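Local coordinates for protein FAD-dependent pyridine nucleotide-disulphide oxidoreductase (Desulfovibrio vulgaris, PDB 3IWA) that is probably an FAD-dependent oxidoreductase that takes electrons from a reduced pyridine nucleotide, at residues H5-G10 with H97-E102; V12-K17 with R320-N325; K17-F22 with A29-I34; K116-L121 with T324-G329; M282-S285 with F290-G293. All blocks are in the same frame, centred on the assembly; numbering follows the deposited sequence.

Contact 1: H5-G10 with H97-E102; sequences HVVVIG and HTVEIE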
# COMPACT_ATOMS: atom_id res chain seq x y z
N HIS A 5 -4.67 -18.06 -35.99
CA HIS A 5 -4.82 -16.66 -36.37
C HIS A 5 -5.70 -15.99 -35.33
O HIS A 5 -6.79 -16.46 -34.99
CB HIS A 5 -5.40 -16.46 -37.77
CG HIS A 5 -5.31 -15.04 -38.25
ND1 HIS A 5 -6.17 -14.51 -39.19
CD2 HIS A 5 -4.47 -14.04 -37.90
CE1 HIS A 5 -5.86 -13.24 -39.41
NE2 HIS A 5 -4.83 -12.93 -38.63
N VAL A 6 -5.20 -14.90 -34.80
CA VAL A 6 -5.98 -14.12 -33.89
C VAL A 6 -6.16 -12.75 -34.52
O VAL A 6 -5.20 -12.16 -35.02
CB VAL A 6 -5.30 -14.00 -32.53
CG1 VAL A 6 -5.96 -12.89 -31.68
CG2 VAL A 6 -5.35 -15.34 -31.85
N VAL A 7 -7.39 -12.25 -34.48
CA VAL A 7 -7.70 -10.91 -34.94
C VAL A 7 -8.01 -10.03 -33.71
O VAL A 7 -8.73 -10.42 -32.82
CB VAL A 7 -8.89 -10.95 -35.90
CG1 VAL A 7 -9.43 -9.54 -36.17
CG2 VAL A 7 -8.46 -11.64 -37.20
N VAL A 8 -7.44 -8.84 -33.69
CA VAL A 8 -7.63 -7.90 -32.60
C VAL A 8 -8.24 -6.63 -33.18
O VAL A 8 -7.66 -6.05 -34.07
CB VAL A 8 -6.28 -7.60 -31.92
CG1 VAL A 8 -6.44 -6.54 -30.91
CG2 VAL A 8 -5.73 -8.84 -31.29
N ILE A 9 -9.39 -6.21 -32.67
CA ILE A 9 -10.06 -5.01 -33.14
C ILE A 9 -9.95 -3.89 -32.13
O ILE A 9 -10.56 -3.93 -31.07
CB ILE A 9 -11.53 -5.23 -33.39
CG1 ILE A 9 -11.74 -6.18 -34.55
CG2 ILE A 9 -12.25 -3.90 -33.69
CD1 ILE A 9 -13.12 -6.65 -34.62
N GLY A 10 -9.23 -2.85 -32.52
CA GLY A 10 -9.03 -1.66 -31.72
C GLY A 10 -7.57 -1.60 -31.36
O GLY A 10 -6.95 -2.61 -31.06
N HIS A 97 -16.58 -17.67 -37.89
CA HIS A 97 -15.29 -17.12 -37.43
C HIS A 97 -14.65 -16.21 -38.48
O HIS A 97 -13.51 -16.39 -38.91
CB HIS A 97 -14.35 -18.25 -37.01
CG HIS A 97 -14.79 -18.98 -35.77
ND1 HIS A 97 -15.95 -19.71 -35.70
CD2 HIS A 97 -14.22 -19.07 -34.54
CE1 HIS A 97 -16.08 -20.23 -34.49
NE2 HIS A 97 -15.04 -19.85 -33.77
N THR A 98 -15.41 -15.21 -38.90
CA THR A 98 -14.96 -14.25 -39.89
C THR A 98 -15.30 -12.83 -39.45
O THR A 98 -16.30 -12.60 -38.77
CB THR A 98 -15.62 -14.50 -41.29
OG1 THR A 98 -17.01 -14.20 -41.22
CG2 THR A 98 -15.45 -15.96 -41.75
N VAL A 99 -14.45 -11.88 -39.83
CA VAL A 99 -14.70 -10.46 -39.64
C VAL A 99 -14.56 -9.79 -41.00
O VAL A 99 -13.51 -9.90 -41.61
CB VAL A 99 -13.64 -9.76 -38.74
CG1 VAL A 99 -14.07 -8.37 -38.47
CG2 VAL A 99 -13.41 -10.51 -37.44
N GLU A 100 -15.61 -9.10 -41.45
CA GLU A 100 -15.53 -8.31 -42.69
C GLU A 100 -14.97 -6.93 -42.35
O GLU A 100 -15.45 -6.25 -41.44
CB GLU A 100 -16.89 -8.17 -43.38
CG GLU A 100 -17.57 -9.48 -43.82
CD GLU A 100 -18.95 -9.25 -44.47
OE1 GLU A 100 -19.15 -9.66 -45.63
OE2 GLU A 100 -19.85 -8.63 -43.84
N ILE A 101 -13.94 -6.52 -43.06
CA ILE A 101 -13.31 -5.24 -42.79
C ILE A 101 -13.36 -4.36 -44.03
O ILE A 101 -13.48 -4.87 -45.16
CB ILE A 101 -11.87 -5.43 -42.27
CG1 ILE A 101 -10.94 -5.98 -43.36
CG2 ILE A 101 -11.87 -6.40 -41.06
CD1 ILE A 101 -9.50 -6.19 -42.90
N GLU A 102 -13.28 -3.05 -43.82
CA GLU A 102 -13.18 -2.10 -44.93
C GLU A 102 -12.18 -0.99 -44.63
O GLU A 102 -12.26 -0.33 -43.61
CB GLU A 102 -14.58 -1.56 -45.30
CG GLU A 102 -15.01 -0.26 -44.66
CD GLU A 102 -16.42 0.15 -45.08
OE1 GLU A 102 -17.38 -0.56 -44.69
OE2 GLU A 102 -16.56 1.19 -45.79

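Contact 2: V12-K17 with R320-N325; sequences VALGPK and RVIGTN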
# COMPACT_ATOMS: atom_id res chain seq x y z
N VAL A 12 -5.76 0.30 -28.51
CA VAL A 12 -5.91 1.11 -27.32
C VAL A 12 -4.55 1.00 -26.63
O VAL A 12 -3.48 1.27 -27.22
CB VAL A 12 -7.17 0.65 -26.47
CG1 VAL A 12 -8.47 1.19 -27.04
CG2 VAL A 12 -7.28 -0.85 -26.39
N ALA A 13 -4.58 0.65 -25.36
CA ALA A 13 -3.46 -0.01 -24.75
C ALA A 13 -3.77 -1.49 -24.90
O ALA A 13 -2.92 -2.26 -25.30
CB ALA A 13 -3.35 0.38 -23.26
N LEU A 14 -5.03 -1.85 -24.66
CA LEU A 14 -5.38 -3.23 -24.50
C LEU A 14 -5.03 -4.17 -25.68
O LEU A 14 -4.51 -5.26 -25.44
CB LEU A 14 -6.83 -3.39 -24.06
CG LEU A 14 -7.17 -4.83 -23.68
CD1 LEU A 14 -7.66 -4.95 -22.24
CD2 LEU A 14 -8.20 -5.40 -24.66
N GLY A 15 -5.34 -3.75 -26.91
CA GLY A 15 -5.06 -4.56 -28.10
C GLY A 15 -3.60 -4.94 -28.26
O GLY A 15 -3.27 -6.13 -28.22
N PRO A 16 -2.71 -3.94 -28.40
CA PRO A 16 -1.25 -4.17 -28.46
C PRO A 16 -0.74 -5.03 -27.30
O PRO A 16 0.09 -5.92 -27.51
CB PRO A 16 -0.67 -2.75 -28.38
CG PRO A 16 -1.74 -1.87 -28.93
CD PRO A 16 -3.05 -2.52 -28.54
N LYS A 17 -1.24 -4.79 -26.09
CA LYS A 17 -0.80 -5.59 -24.94
C LYS A 17 -1.18 -7.05 -25.12
O LYS A 17 -0.38 -7.93 -24.92
CB LYS A 17 -1.40 -5.06 -23.63
CG LYS A 17 -0.82 -5.70 -22.37
CD LYS A 17 0.67 -5.36 -22.22
CE LYS A 17 1.30 -5.91 -20.92
NZ LYS A 17 2.63 -5.20 -20.60
N ARG A 320 -2.86 -8.51 -20.52
CA ARG A 320 -1.94 -9.59 -20.24
C ARG A 320 -2.70 -10.87 -20.08
O ARG A 320 -2.34 -11.87 -20.66
CB ARG A 320 -1.12 -9.31 -19.00
CG ARG A 320 -0.05 -10.33 -18.78
CD ARG A 320 0.90 -9.89 -17.66
NE ARG A 320 2.20 -10.54 -17.77
CZ ARG A 320 2.53 -11.68 -17.19
NH1 ARG A 320 3.75 -12.14 -17.38
NH2 ARG A 320 1.68 -12.36 -16.44
N VAL A 321 -3.78 -10.83 -19.31
CA VAL A 321 -4.61 -12.01 -19.11
C VAL A 321 -5.21 -12.45 -20.43
O VAL A 321 -5.24 -13.65 -20.70
CB VAL A 321 -5.73 -11.76 -18.06
CG1 VAL A 321 -6.83 -12.83 -18.09
CG2 VAL A 321 -5.11 -11.62 -16.63
N ILE A 322 -5.64 -11.50 -21.29
CA ILE A 322 -6.22 -11.92 -22.54
C ILE A 322 -5.12 -12.59 -23.40
O ILE A 322 -5.32 -13.65 -23.97
CB ILE A 322 -6.93 -10.78 -23.33
CG1 ILE A 322 -8.17 -10.30 -22.56
CG2 ILE A 322 -7.26 -11.28 -24.77
CD1 ILE A 322 -8.74 -8.95 -23.02
N GLY A 323 -3.94 -12.01 -23.42
CA GLY A 323 -2.78 -12.60 -24.11
C GLY A 323 -2.46 -14.05 -23.78
O GLY A 323 -2.25 -14.89 -24.67
N THR A 324 -2.45 -14.34 -22.49
CA THR A 324 -2.18 -15.65 -21.93
C THR A 324 -3.29 -16.62 -22.26
O THR A 324 -3.04 -17.81 -22.58
CB THR A 324 -1.98 -15.48 -20.38
OG1 THR A 324 -0.84 -14.64 -20.16
CG2 THR A 324 -1.80 -16.79 -19.63
N ASN A 325 -4.54 -16.16 -22.17
CA ASN A 325 -5.66 -17.03 -22.47
C ASN A 325 -5.82 -17.30 -23.98
O ASN A 325 -6.33 -18.33 -24.32
CB ASN A 325 -6.94 -16.50 -21.83
CG ASN A 325 -6.88 -16.55 -20.31
OD1 ASN A 325 -6.00 -17.23 -19.79
ND2 ASN A 325 -7.79 -15.84 -19.61

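Contact 3: K17-F22 with A29-I34; sequences KAACRF and AHVTMI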
# COMPACT_ATOMS: atom_id res chain seq x y z
N LYS A 17 -1.24 -4.79 -26.09
CA LYS A 17 -0.80 -5.59 -24.94
C LYS A 17 -1.18 -7.05 -25.12
O LYS A 17 -0.38 -7.93 -24.92
CB LYS A 17 -1.40 -5.06 -23.63
CG LYS A 17 -0.82 -5.70 -22.37
CD LYS A 17 0.67 -5.36 -22.22
CE LYS A 17 1.30 -5.91 -20.92
NZ LYS A 17 2.63 -5.20 -20.60
N ALA A 18 -2.43 -7.30 -25.47
CA ALA A 18 -2.90 -8.66 -25.60
C ALA A 18 -2.08 -9.41 -26.69
O ALA A 18 -1.69 -10.56 -26.49
CB ALA A 18 -4.37 -8.69 -25.90
N ALA A 19 -1.79 -8.73 -27.78
CA ALA A 19 -1.17 -9.33 -28.93
C ALA A 19 0.30 -9.62 -28.63
O ALA A 19 0.79 -10.70 -28.93
CB ALA A 19 -1.30 -8.41 -30.13
N CYS A 20 1.00 -8.64 -28.05
CA CYS A 20 2.39 -8.81 -27.67
C CYS A 20 2.59 -9.93 -26.64
O CYS A 20 3.53 -10.73 -26.74
CB CYS A 20 2.95 -7.52 -27.10
SG CYS A 20 4.57 -7.75 -26.42
N ARG A 21 1.71 -10.02 -25.66
CA ARG A 21 1.77 -11.12 -24.70
C ARG A 21 1.48 -12.46 -25.40
O ARG A 21 2.11 -13.49 -25.13
CB ARG A 21 0.77 -10.88 -23.57
CG ARG A 21 0.52 -12.04 -22.67
CD ARG A 21 1.73 -12.43 -21.84
NE ARG A 21 1.39 -13.49 -20.88
CZ ARG A 21 2.27 -14.14 -20.13
NH1 ARG A 21 3.55 -13.82 -20.19
NH2 ARG A 21 1.87 -15.08 -19.31
N PHE A 22 0.47 -12.44 -26.28
CA PHE A 22 0.13 -13.62 -27.05
C PHE A 22 1.34 -14.19 -27.79
O PHE A 22 1.66 -15.38 -27.68
CB PHE A 22 -0.94 -13.30 -28.07
CG PHE A 22 -1.27 -14.44 -28.97
CD1 PHE A 22 -1.57 -15.67 -28.45
CD2 PHE A 22 -1.30 -14.27 -30.35
CE1 PHE A 22 -1.89 -16.75 -29.29
CE2 PHE A 22 -1.63 -15.32 -31.17
CZ PHE A 22 -1.94 -16.56 -30.63
N ALA A 29 2.14 -18.32 -34.08
CA ALA A 29 0.80 -17.85 -34.46
C ALA A 29 0.85 -16.52 -35.22
O ALA A 29 1.87 -15.83 -35.25
CB ALA A 29 -0.09 -17.72 -33.23
N HIS A 30 -0.28 -16.18 -35.82
CA HIS A 30 -0.39 -14.94 -36.58
C HIS A 30 -1.43 -14.05 -35.92
O HIS A 30 -2.43 -14.53 -35.39
CB HIS A 30 -0.79 -15.23 -38.03
CG HIS A 30 -0.93 -14.01 -38.89
ND1 HIS A 30 0.14 -13.43 -39.55
CD2 HIS A 30 -2.01 -13.27 -39.22
CE1 HIS A 30 -0.28 -12.39 -40.23
NE2 HIS A 30 -1.58 -12.26 -40.05
N VAL A 31 -1.17 -12.75 -35.95
CA VAL A 31 -2.08 -11.77 -35.41
C VAL A 31 -2.28 -10.67 -36.43
O VAL A 31 -1.32 -10.19 -37.04
CB VAL A 31 -1.56 -11.12 -34.12
CG1 VAL A 31 -2.48 -9.95 -33.69
CG2 VAL A 31 -1.43 -12.15 -33.04
N THR A 32 -3.55 -10.28 -36.60
CA THR A 32 -3.89 -9.10 -37.37
C THR A 32 -4.61 -8.13 -36.42
O THR A 32 -5.55 -8.51 -35.74
CB THR A 32 -4.79 -9.48 -38.58
OG1 THR A 32 -4.15 -10.50 -39.36
CG2 THR A 32 -5.08 -8.27 -39.44
N MET A 33 -4.16 -6.89 -36.41
CA MET A 33 -4.72 -5.84 -35.59
C MET A 33 -5.34 -4.81 -36.52
O MET A 33 -4.71 -4.41 -37.49
CB MET A 33 -3.62 -5.15 -34.79
CG MET A 33 -3.00 -5.98 -33.68
SD MET A 33 -2.25 -4.94 -32.40
CE MET A 33 -3.62 -4.01 -31.82
N ILE A 34 -6.55 -4.38 -36.19
CA ILE A 34 -7.28 -3.42 -36.97
C ILE A 34 -7.47 -2.24 -36.05
O ILE A 34 -7.81 -2.41 -34.88
CB ILE A 34 -8.67 -3.97 -37.30
CG1 ILE A 34 -8.55 -5.14 -38.28
CG2 ILE A 34 -9.54 -2.89 -37.87
CD1 ILE A 34 -9.78 -6.05 -38.28

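Contact 4: K116-L121 with T324-G329; sequences KLVLAL and TNLADG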
# COMPACT_ATOMS: atom_id res chain seq x y z
N LYS A 116 -9.37 -16.88 -32.87
CA LYS A 116 -9.76 -16.15 -31.69
C LYS A 116 -9.82 -14.69 -32.05
O LYS A 116 -9.03 -14.23 -32.83
CB LYS A 116 -8.76 -16.35 -30.54
CG LYS A 116 -8.53 -17.78 -30.06
CD LYS A 116 -9.73 -18.38 -29.39
CE LYS A 116 -9.53 -19.89 -29.21
NZ LYS A 116 -10.72 -20.55 -28.56
N LEU A 117 -10.78 -13.98 -31.47
CA LEU A 117 -10.93 -12.54 -31.67
C LEU A 117 -10.80 -11.77 -30.34
O LEU A 117 -11.27 -12.20 -29.29
CB LEU A 117 -12.31 -12.26 -32.26
CG LEU A 117 -12.71 -10.85 -32.72
CD1 LEU A 117 -11.77 -10.26 -33.81
CD2 LEU A 117 -14.16 -10.88 -33.21
N VAL A 118 -10.16 -10.61 -30.39
CA VAL A 118 -10.15 -9.72 -29.25
C VAL A 118 -10.82 -8.39 -29.60
O VAL A 118 -10.39 -7.72 -30.52
CB VAL A 118 -8.71 -9.42 -28.75
CG1 VAL A 118 -8.72 -8.29 -27.64
CG2 VAL A 118 -8.02 -10.68 -28.28
N LEU A 119 -11.84 -8.03 -28.83
CA LEU A 119 -12.52 -6.77 -28.94
C LEU A 119 -11.98 -5.72 -27.95
O LEU A 119 -12.18 -5.81 -26.77
CB LEU A 119 -14.02 -6.98 -28.78
CG LEU A 119 -14.67 -8.01 -29.74
CD1 LEU A 119 -16.14 -8.14 -29.50
CD2 LEU A 119 -14.41 -7.61 -31.19
N ALA A 120 -11.25 -4.75 -28.47
CA ALA A 120 -10.74 -3.65 -27.69
C ALA A 120 -11.36 -2.39 -28.24
O ALA A 120 -10.67 -1.56 -28.79
CB ALA A 120 -9.23 -3.59 -27.80
N LEU A 121 -12.66 -2.27 -28.09
CA LEU A 121 -13.42 -1.28 -28.81
C LEU A 121 -13.47 0.07 -28.14
O LEU A 121 -13.94 1.01 -28.76
CB LEU A 121 -14.86 -1.76 -29.02
CG LEU A 121 -15.01 -3.13 -29.67
CD1 LEU A 121 -16.46 -3.47 -29.77
CD2 LEU A 121 -14.35 -3.17 -31.01
N THR A 324 -2.45 -14.34 -22.49
CA THR A 324 -2.18 -15.65 -21.93
C THR A 324 -3.29 -16.62 -22.26
O THR A 324 -3.04 -17.81 -22.58
CB THR A 324 -1.98 -15.48 -20.38
OG1 THR A 324 -0.84 -14.64 -20.16
CG2 THR A 324 -1.80 -16.79 -19.63
N ASN A 325 -4.54 -16.16 -22.17
CA ASN A 325 -5.66 -17.03 -22.47
C ASN A 325 -5.82 -17.30 -23.98
O ASN A 325 -6.33 -18.33 -24.32
CB ASN A 325 -6.94 -16.50 -21.83
CG ASN A 325 -6.88 -16.55 -20.31
OD1 ASN A 325 -6.00 -17.23 -19.79
ND2 ASN A 325 -7.79 -15.84 -19.61
N LEU A 326 -5.42 -16.36 -24.85
CA LEU A 326 -5.35 -16.61 -26.30
C LEU A 326 -4.35 -17.71 -26.59
O LEU A 326 -4.53 -18.45 -27.56
CB LEU A 326 -4.89 -15.38 -27.10
CG LEU A 326 -5.78 -14.14 -27.12
CD1 LEU A 326 -4.99 -12.90 -27.63
CD2 LEU A 326 -7.00 -14.43 -27.96
N ALA A 327 -3.30 -17.80 -25.76
CA ALA A 327 -2.34 -18.92 -25.83
C ALA A 327 -2.72 -20.14 -25.02
O ALA A 327 -1.86 -20.89 -24.66
CB ALA A 327 -0.97 -18.47 -25.44
N ASP A 328 -4.01 -20.35 -24.77
CA ASP A 328 -4.50 -21.57 -24.13
C ASP A 328 -4.20 -21.64 -22.64
O ASP A 328 -4.37 -22.70 -22.04
CB ASP A 328 -3.99 -22.85 -24.86
CG ASP A 328 -4.51 -22.96 -26.30
OD1 ASP A 328 -5.75 -22.92 -26.50
OD2 ASP A 328 -3.68 -23.06 -27.24
N GLY A 329 -3.80 -20.52 -22.03
CA GLY A 329 -3.63 -20.47 -20.55
C GLY A 329 -4.96 -20.36 -19.84
O GLY A 329 -6.01 -20.43 -20.47

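Contact 5: M282-S285 with F290-G293; sequences MRTS and FAGG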
# COMPACT_ATOMS: atom_id res chain seq x y z
N MET A 282 -11.83 -13.10 -19.16
CA MET A 282 -12.10 -12.04 -20.13
C MET A 282 -12.79 -12.52 -21.41
O MET A 282 -12.79 -11.81 -22.42
CB MET A 282 -10.85 -11.19 -20.40
CG MET A 282 -10.18 -10.57 -19.13
SD MET A 282 -11.20 -9.61 -17.98
CE MET A 282 -11.59 -8.22 -19.05
N ARG A 283 -13.44 -13.67 -21.34
CA ARG A 283 -14.24 -14.22 -22.43
C ARG A 283 -15.64 -13.66 -22.45
O ARG A 283 -16.31 -13.66 -21.43
CB ARG A 283 -14.40 -15.74 -22.30
CG ARG A 283 -13.14 -16.55 -22.54
CD ARG A 283 -13.43 -18.04 -22.72
NE ARG A 283 -12.28 -18.69 -23.34
CZ ARG A 283 -11.25 -19.20 -22.67
NH1 ARG A 283 -10.22 -19.72 -23.35
NH2 ARG A 283 -11.23 -19.19 -21.34
N THR A 284 -16.11 -13.26 -23.63
CA THR A 284 -17.50 -12.83 -23.82
C THR A 284 -18.45 -14.04 -23.81
O THR A 284 -18.07 -15.13 -23.48
CB THR A 284 -17.66 -12.09 -25.16
OG1 THR A 284 -17.45 -13.00 -26.24
CG2 THR A 284 -16.65 -10.98 -25.29
N SER A 285 -19.71 -13.86 -24.14
CA SER A 285 -20.63 -15.01 -24.31
C SER A 285 -20.21 -15.99 -25.42
O SER A 285 -20.69 -17.12 -25.46
CB SER A 285 -22.06 -14.53 -24.51
OG SER A 285 -22.13 -13.52 -25.48
N PHE A 290 -12.73 -12.59 -26.87
CA PHE A 290 -12.37 -11.90 -25.63
C PHE A 290 -12.65 -10.42 -25.83
O PHE A 290 -12.70 -9.97 -26.94
CB PHE A 290 -10.86 -12.08 -25.29
CG PHE A 290 -10.43 -13.54 -25.10
CD1 PHE A 290 -10.02 -14.31 -26.19
CD2 PHE A 290 -10.43 -14.11 -23.84
CE1 PHE A 290 -9.64 -15.63 -26.02
CE2 PHE A 290 -10.05 -15.43 -23.64
CZ PHE A 290 -9.66 -16.21 -24.72
N ALA A 291 -12.79 -9.69 -24.71
CA ALA A 291 -13.05 -8.27 -24.66
C ALA A 291 -12.44 -7.72 -23.37
O ALA A 291 -12.41 -8.40 -22.36
CB ALA A 291 -14.56 -7.99 -24.70
N GLY A 292 -11.95 -6.50 -23.42
CA GLY A 292 -11.53 -5.80 -22.21
C GLY A 292 -11.51 -4.29 -22.38
O GLY A 292 -11.88 -3.77 -23.44
N GLY A 293 -11.08 -3.59 -21.33
CA GLY A 293 -10.86 -2.14 -21.39
C GLY A 293 -12.18 -1.46 -21.09
O GLY A 293 -12.97 -1.96 -20.31

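Contact 1: H5-G10 with H97-E102
Val7 and Ile9 meet Val99 where the parallel sheet of the nucleotide-binding fold packs against the small three-stranded antiparallel sheet. The segments touch through branched side chains alone, with no hydrogen bond between them, and the backbones stay well apart: the CA atoms of Val7 and Val99 lie 8.4 Å from each other. Val99 works as a two-pronged group. Its CG2 reaches Val7 CG1 at 4.3 Å, while CG1, anti to the backbone N (chi1 -173°), reaches Ile9 CD1, also at 4.3 Å. The Ile9 chain is extended beyond CB (chi2 167°), which carries its CD1 across to the valine. Spacings of this size indicate easy van der Waals contact rather than tight interlocking. Two-residue spacing places Val7 and Ile9 on one face of strand 5-9, the first strand and the middle one of a five-stranded Rossmann-like sheet, which continues through Gly10 into the turn before helix 14-25. In FAD-binding relatives that turn lies beside the cofactor's pyrophosphate. The patch extends to further neighbours: Ala89 of strand 87-93 touches both Ile9 and Val99, and Tyr114, in a loop, touches both valines. Strand 98-103 is entered through a G1 beta bulge in which His97 and Thr98 both face Asp93, and the His97 ring reaches back through NE2 to a hydrogen bond with Asp288 OD2.

Contact 2: V12-K17 with R320-N325
The guanidinium of Arg320 turns neither face toward Lys17; the two residues meet nearer their backbones. Lys17 CG comes to 3.9 Å from the backbone N of Arg320, and farther out Lys17 CE is 4.6 Å from Arg320 CB. The flat group instead runs on past the lysine to the second subunit, where its NH2 forms a salt bridge with Asp458 of that chain. Lys17 NZ remains 6.1 Å from Arg320 NE, and the acidic partner probably eases the gathering of positive charge. On the buried side Leu14 CD2 touches Ile322 CD1 at 3.9 Å, the two side chains crossing at about a right angle. Leu14 starts with CG anti to the backbone N (chi1 -172°), and this swings its tip toward the isoleucine although its CB points past it. One turn beyond Arg320, Thr324 OG1 donates to Arg320 O at 3.2 Å from above the carbonyl plane, so that oxygen accepts from both the hydroxyl and the backbone N of Thr324. Two helices thus pack over the same parallel sheet: 14-25, the helix that follows the first strand in a Rossmann-type nucleotide-binding fold, and 314-326.

Contact 3: K17-F22 with A29-I34
Phe22, Ala19, Val31 and Ala29 pack helix 14-25 onto strand 30-34 within a beta-alpha-beta unit, the strand 5-9, helix, strand 30-34 crossover that opens a Rossmann-type fold. The helix segment runs nearly antiparallel to the strand segment, 169° between their directions, with axes 9.7 Å apart, a separation filled by side chains. No hydrogen bond joins the two segments.

The aromatic contacts are the closer ones. Phe22 leaves the helix with CG anti to the backbone N (chi1 175°), and its ring presents an edge to the strand: Val31 CG2 lies in the ring plane, 3.4 Å from CD2. The phenyl and the valine slide past each other in opposite directions. Ala29 CB reaches the far end of the same ring obliquely, 3.4 Å from CZ. Held by both residues along one flank, the ring has little room to shift toward the strand; Leu326 of helix 314-326 and Val6 of the first strand also touch it.

Aliphatic contacts carry the packing toward the start of the helix. Val31 splits its two methyls, CG2 for the phenylalanine and CG1 for Ala19, whose CB is 4.1 Å away. Ala19 keeps this part of the interface thin, with its CA only 7.0 Å from that of Val31.

The His30 side chain, whose CB points away from the helix, takes a polar partner instead: in the conformer described its NE2 is hydrogen-bonded to Glu82 OE2. Beyond the valine the last contact is with sulfur, Met33 SD standing 4.3 Å from Ala19 CB.

Contact 4: K116-L121 with T324-G329
Leu326 sets CG anti to its carbonyl carbon (chi1 -65°); with chi2 at 164° CD1 extends the chain, and both methyls end up facing the strand, although the CB itself does not point there. Val118 answers with CG2, likewise anti to its own carbonyl carbon. The leucine methyls straddle the meeting point: CD1 is 3.8 Å and CD2 3.9 Å from Val118 CG2, and the two side chains cross at about a right angle. CD2 also rests on the root of Lys116, 3.7 Å from its CB. Past that point the lysine bends sharply at chi2 (-67°) and leaves the leucine, carrying NZ to a salt bridge with Asp288. Only its aliphatic base therefore serves the apolar contact. A Schellman motif closes the helix, with Gly329 N bonded to Thr324 O at 2.9 Å and Asp328 N to Asn325 O at 3.1 Å. Asp328 is the C-prime residue, and its OD2 forms a salt bridge with Lys4. Leu326 thus plugs the end of helix 314-326 into the sheet face: strand 116-119, flanked by strands 5-9 and 289-291, lies beneath it, while Phe22 of helix 14-25 and Phe290 of strand 289-291 also touch it.

Contact 5: M282-S285 with F290-G293
Met282 and Arg283 run beside Phe290 and Ala291 closely enough for a single beta bridge, with the CA atoms of Arg283 and Phe290 4.4 Å apart. Ala291 N donates to Met282 O at 3.1 Å, almost straight along the C=O direction (172° at the oxygen). The same oxygen receives a CA-H...O contact from Phe290 CA at 3.2 Å and lies near the plane of the Phe290 ring, at its edge. Among the side chains, Arg283 extends from CG to NE alongside Phe290, both pointing the same way. Its CG is 3.5 Å from Phe290 CE2, and the rim of the phenyl ring (CE2, CZ) sits over one face of the guanidinium, displaced toward that group's own edge, the planes 47° apart. Arg283 NE also bonds to Pro287 O, which helps hold the group beside the ring. Thr284 contributes its methyl, CG2 lying 3.7 Å from Ala291 CB, while its OG1 bonds within the turn to Asp286 N and Ile289 O. The doubly bent Met282 chain brings CE to 4.0 Å from Gly292 CA. In relatives the Ala-Gly-Gly run leads toward the flavin site. One backbone bond sets the register, then, while the arginine chain and the ring rim meet in van der Waals contact, the polar need of NE being met by Pro287 O.

All five contacts surround one parallel sheet. Contacts 1, 4 and 5 meet along neighbouring strands: Ile9 N bonds to Val118 O at 2.8 Å, and Leu119 N to Phe290 O at 2.8 Å. Contacts 2, 3 and 4 involve the two helices on one face of the sheet, tied by Arg21 NE to Thr324 OG1 at 2.6 Å. Contact 1 lies on the other face, its centre 15 Å from that of contact 2. Ile322 joins contact 2 to contact 5 through Met282 and Phe290. Contacts 2 and 3 also reach the second subunit. No flavin is present, but the turn linking contacts 1 and 2 and the glycines of contact 5 probably border its site, as in relatives.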